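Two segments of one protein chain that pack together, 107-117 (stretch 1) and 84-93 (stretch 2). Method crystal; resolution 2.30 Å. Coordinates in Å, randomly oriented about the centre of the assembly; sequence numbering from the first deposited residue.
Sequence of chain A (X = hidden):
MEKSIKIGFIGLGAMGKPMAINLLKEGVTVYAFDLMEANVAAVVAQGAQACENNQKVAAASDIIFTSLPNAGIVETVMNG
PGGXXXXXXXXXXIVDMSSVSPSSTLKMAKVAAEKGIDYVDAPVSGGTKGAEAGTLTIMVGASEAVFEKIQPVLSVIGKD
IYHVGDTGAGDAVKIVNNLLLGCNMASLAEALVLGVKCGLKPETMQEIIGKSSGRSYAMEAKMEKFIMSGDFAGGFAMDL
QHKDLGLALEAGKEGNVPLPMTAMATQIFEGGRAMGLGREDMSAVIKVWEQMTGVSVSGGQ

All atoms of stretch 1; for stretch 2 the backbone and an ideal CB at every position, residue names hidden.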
# COMPACT_ATOMS: atom_id res chain seq x y z
N LYS A 107 -28.74 4.79 -1.08
CA LYS A 107 -29.55 4.25 0.03
C LYS A 107 -30.66 5.23 0.39
O LYS A 107 -31.83 4.86 0.45
CB LYS A 107 -28.69 3.99 1.28
CG LYS A 107 -28.16 2.57 1.40
CD LYS A 107 -27.55 2.28 2.79
CE LYS A 107 -26.01 2.33 2.81
NZ LYS A 107 -25.45 3.71 2.95
N MET A 108 -30.27 6.48 0.60
CA MET A 108 -31.19 7.52 1.04
C MET A 108 -32.24 7.81 -0.02
O MET A 108 -33.40 8.02 0.30
CB MET A 108 -30.43 8.79 1.42
CG MET A 108 -31.13 9.60 2.51
SD MET A 108 -30.78 9.06 4.21
CE MET A 108 -30.64 7.27 4.07
N ALA A 109 -31.83 7.81 -1.28
CA ALA A 109 -32.75 8.03 -2.39
C ALA A 109 -33.82 6.94 -2.46
O ALA A 109 -34.97 7.22 -2.82
CB ALA A 109 -32.00 8.12 -3.71
N LYS A 110 -33.45 5.71 -2.11
CA LYS A 110 -34.41 4.60 -2.10
C LYS A 110 -35.46 4.75 -1.00
O LYS A 110 -36.63 4.52 -1.26
CB LYS A 110 -33.69 3.25 -1.95
CG LYS A 110 -33.24 2.66 -3.28
CD LYS A 110 -34.33 1.81 -3.91
CE LYS A 110 -34.39 0.42 -3.29
NZ LYS A 110 -35.36 -0.45 -4.01
N VAL A 111 -35.04 5.14 0.20
CA VAL A 111 -35.99 5.40 1.28
C VAL A 111 -36.86 6.61 0.95
O VAL A 111 -38.06 6.62 1.23
CB VAL A 111 -35.30 5.58 2.68
CG1 VAL A 111 -34.36 4.42 2.98
CG2 VAL A 111 -34.57 6.89 2.78
N ALA A 112 -36.26 7.63 0.34
CA ALA A 112 -36.98 8.82 -0.08
C ALA A 112 -38.03 8.49 -1.15
O ALA A 112 -39.18 8.93 -1.06
CB ALA A 112 -36.00 9.89 -0.60
N ALA A 113 -37.63 7.70 -2.14
CA ALA A 113 -38.49 7.33 -3.27
C ALA A 113 -39.79 6.65 -2.86
O ALA A 113 -40.84 6.90 -3.46
CB ALA A 113 -37.73 6.44 -4.26
N GLU A 114 -39.75 5.79 -1.85
CA GLU A 114 -40.99 5.13 -1.38
C GLU A 114 -41.97 6.12 -0.74
O GLU A 114 -43.17 5.84 -0.65
CB GLU A 114 -40.68 3.98 -0.42
CG GLU A 114 -39.83 4.36 0.78
CD GLU A 114 -39.91 3.38 1.93
OE1 GLU A 114 -41.01 2.83 2.20
OE2 GLU A 114 -38.86 3.16 2.58
N LYS A 115 -41.46 7.27 -0.30
CA LYS A 115 -42.30 8.36 0.22
C LYS A 115 -42.64 9.40 -0.86
O LYS A 115 -43.20 10.45 -0.56
CB LYS A 115 -41.58 9.06 1.38
CG LYS A 115 -41.25 8.15 2.56
CD LYS A 115 -40.52 8.91 3.66
CE LYS A 115 -40.73 8.25 5.02
NZ LYS A 115 -39.79 8.81 6.04
N GLY A 116 -42.28 9.10 -2.10
CA GLY A 116 -42.51 10.02 -3.21
C GLY A 116 -41.60 11.24 -3.20
O GLY A 116 -41.90 12.25 -3.84
N ILE A 117 -40.49 11.15 -2.47
CA ILE A 117 -39.55 12.26 -2.35
C ILE A 117 -38.35 12.01 -3.26
O ILE A 117 -37.78 10.92 -3.27
CB ILE A 117 -39.05 12.41 -0.89
CG1 ILE A 117 -40.23 12.65 0.06
CG2 ILE A 117 -38.02 13.55 -0.79
CD1 ILE A 117 -39.90 12.39 1.51
N UNK A 84 -36.40 14.28 8.54
CA UNK A 84 -36.80 15.21 7.49
C UNK A 84 -37.71 14.53 6.46
O UNK A 84 -38.73 15.11 6.05
CB UNK A 84 -35.56 15.79 6.80
N UNK A 85 -37.36 13.31 6.07
CA UNK A 85 -38.13 12.54 5.08
C UNK A 85 -39.60 12.37 5.47
O UNK A 85 -40.49 12.55 4.64
CB UNK A 85 -37.49 11.16 4.89
N UNK A 86 -39.85 12.03 6.73
CA UNK A 86 -41.22 11.83 7.21
C UNK A 86 -42.06 13.12 7.17
O UNK A 86 -43.29 13.05 7.08
CB UNK A 86 -41.19 11.28 8.64
N UNK A 87 -41.40 14.27 7.22
CA UNK A 87 -42.09 15.57 7.25
C UNK A 87 -42.23 16.23 5.88
O UNK A 87 -42.88 17.27 5.76
CB UNK A 87 -41.34 16.52 8.18
N UNK A 88 -41.61 15.65 4.85
CA UNK A 88 -41.73 16.17 3.48
C UNK A 88 -43.03 15.73 2.83
O UNK A 88 -43.46 14.58 3.01
CB UNK A 88 -40.55 15.71 2.63
N UNK A 89 -43.64 16.63 2.07
CA UNK A 89 -44.74 16.28 1.19
C UNK A 89 -44.16 15.55 -0.01
O UNK A 89 -42.99 15.74 -0.36
CB UNK A 89 -45.53 17.52 0.76
N UNK A 90 -44.96 14.68 -0.62
CA UNK A 90 -44.54 13.97 -1.83
C UNK A 90 -44.28 14.96 -2.97
O UNK A 90 -44.96 15.98 -3.08
CB UNK A 90 -45.60 12.95 -2.25
N UNK A 91 -43.28 14.66 -3.79
CA UNK A 91 -42.86 15.55 -4.87
C UNK A 91 -41.81 16.56 -4.46
O UNK A 91 -41.30 17.31 -5.29
CB UNK A 91 -44.08 16.29 -5.43
N UNK A 92 -41.49 16.59 -3.16
CA UNK A 92 -40.44 17.46 -2.64
C UNK A 92 -39.11 16.89 -3.10
O UNK A 92 -38.94 15.67 -3.18
CB UNK A 92 -40.50 17.57 -1.12
N UNK A 93 -38.17 17.78 -3.41
CA UNK A 93 -36.82 17.38 -3.80
C UNK A 93 -35.84 17.76 -2.69
O UNK A 93 -35.83 18.91 -2.25
CB UNK A 93 -36.42 18.03 -5.12

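Stretch 1 is the last part of a helix, followed by a turn through Lys 115 and Gly 116 to Ile 117. Stretch 2 begins as a weakly bonded helical turn and continues as a loop, with a tight turn, past the C-terminal end of that helix.

Position 84 has helical backbone angles, and its CB points sideways with nothing of stretch 1 within 5.5 Å. The contact leaves the choice wide; the residue is Val 84, which takes no part in it.

Position 85 is different. Its CA lies 6.5 Å from the CA of Ala 112, and the small side chain of Ala 112 leaves room beside the helix, with Met 108, Val 111 and Ile 117 supplying apolar atoms around it. A branched or flexible apolar chain, such as leucine, isoleucine or methionine, would suit. It is Leu 85. Its CD2 lies 3.5 Å from CG2 of Val 111 and 4.5 Å from CG of Met 108, while its CD1 is 4.1 Å from CD1 of Ile 117 and 4.4 Å from CB of Ala 112. The two methyls thus reach different parts of the surface, although chi1 and chi2 both lie between the usual wells.

At position 86 the CB points away overall, yet the ideal CB is 3.9 Å from NZ of Lys 115. A small or polar residue would fit, and an acidic one would be plausible beside the amine. The residue is Ser 86, whose CB lies 3.8 Å from that NZ; its hydroxyl bonds to a residue elsewhere in the structure. The backbone N of Ser 86 is 3.3 Å from NZ of Lys 115, but both are donors, so no hydrogen bond joins them.

Position 87 points away into space free of stretch 1, and many residues would serve; it is Ala 87.

Position 88 points toward stretch 1, its ideal CB 3.6 Å from CD1 of Ile 117. So close an approach favours a small or slender side chain, such as alanine, serine, cysteine or valine. In Cys 88, CB packs 3.5 Å from CD1 of Ile 117.

Position 89 points away and could carry a long polar chain, as Lys 89 does. Its carbonyl begins a type II turn ending at 92.

At position 90 the ideal CB is 3.9 Å from O of Lys 115, and the CA of position 90 is 4.7 Å from the CA of Gly 116. So close a backbone approach favours a small side chain. Ala 90 fits, its CB 3.8 Å from O of Lys 115.

Position 91 has a positive phi of 89°, and a CB would be jammed against the preceding carbonyl, so glycine is called for. Gly 91 N donates a nearly straight hydrogen bond to O of Gly 116 (2.8 Å).

Position 92 points sideways, its ideal CB 4.7 Å from CG2 of Ile 117; valine, isoleucine or threonine would suit. In Thr 92, OG1 donates to O of Lys 89 (2.6 Å), reinforcing the turn.

Position 93 is extended and points away; a beta-branched residue suits such angles, and it is Val 93.

Stretch 2 84-93: VLSACKAGTV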
# COMPACT_ATOMS: atom_id res chain seq x y z
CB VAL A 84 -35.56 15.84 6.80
CG1 VAL A 84 -35.91 16.48 5.46
CG2 VAL A 84 -34.91 16.85 7.73
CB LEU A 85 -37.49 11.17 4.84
CG LEU A 85 -36.53 11.00 3.64
CD1 LEU A 85 -36.06 12.31 3.04
CD2 LEU A 85 -35.33 10.12 4.02
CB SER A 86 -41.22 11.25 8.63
OG SER A 86 -40.77 12.20 9.58
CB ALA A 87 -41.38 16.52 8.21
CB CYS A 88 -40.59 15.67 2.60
SG CYS A 88 -38.99 16.33 3.00
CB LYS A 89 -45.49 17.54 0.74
CG LYS A 89 -46.68 17.30 -0.21
CD LYS A 89 -47.80 16.44 0.42
CE LYS A 89 -48.51 17.17 1.55
NZ LYS A 89 -49.91 16.71 1.73
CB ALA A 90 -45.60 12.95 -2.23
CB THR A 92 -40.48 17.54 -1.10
OG1 THR A 92 -41.76 18.02 -0.67
CG2 THR A 92 -39.40 18.47 -0.57
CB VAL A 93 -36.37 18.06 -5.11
CG1 VAL A 93 -34.99 17.56 -5.54
CG2 VAL A 93 -37.40 17.83 -6.22
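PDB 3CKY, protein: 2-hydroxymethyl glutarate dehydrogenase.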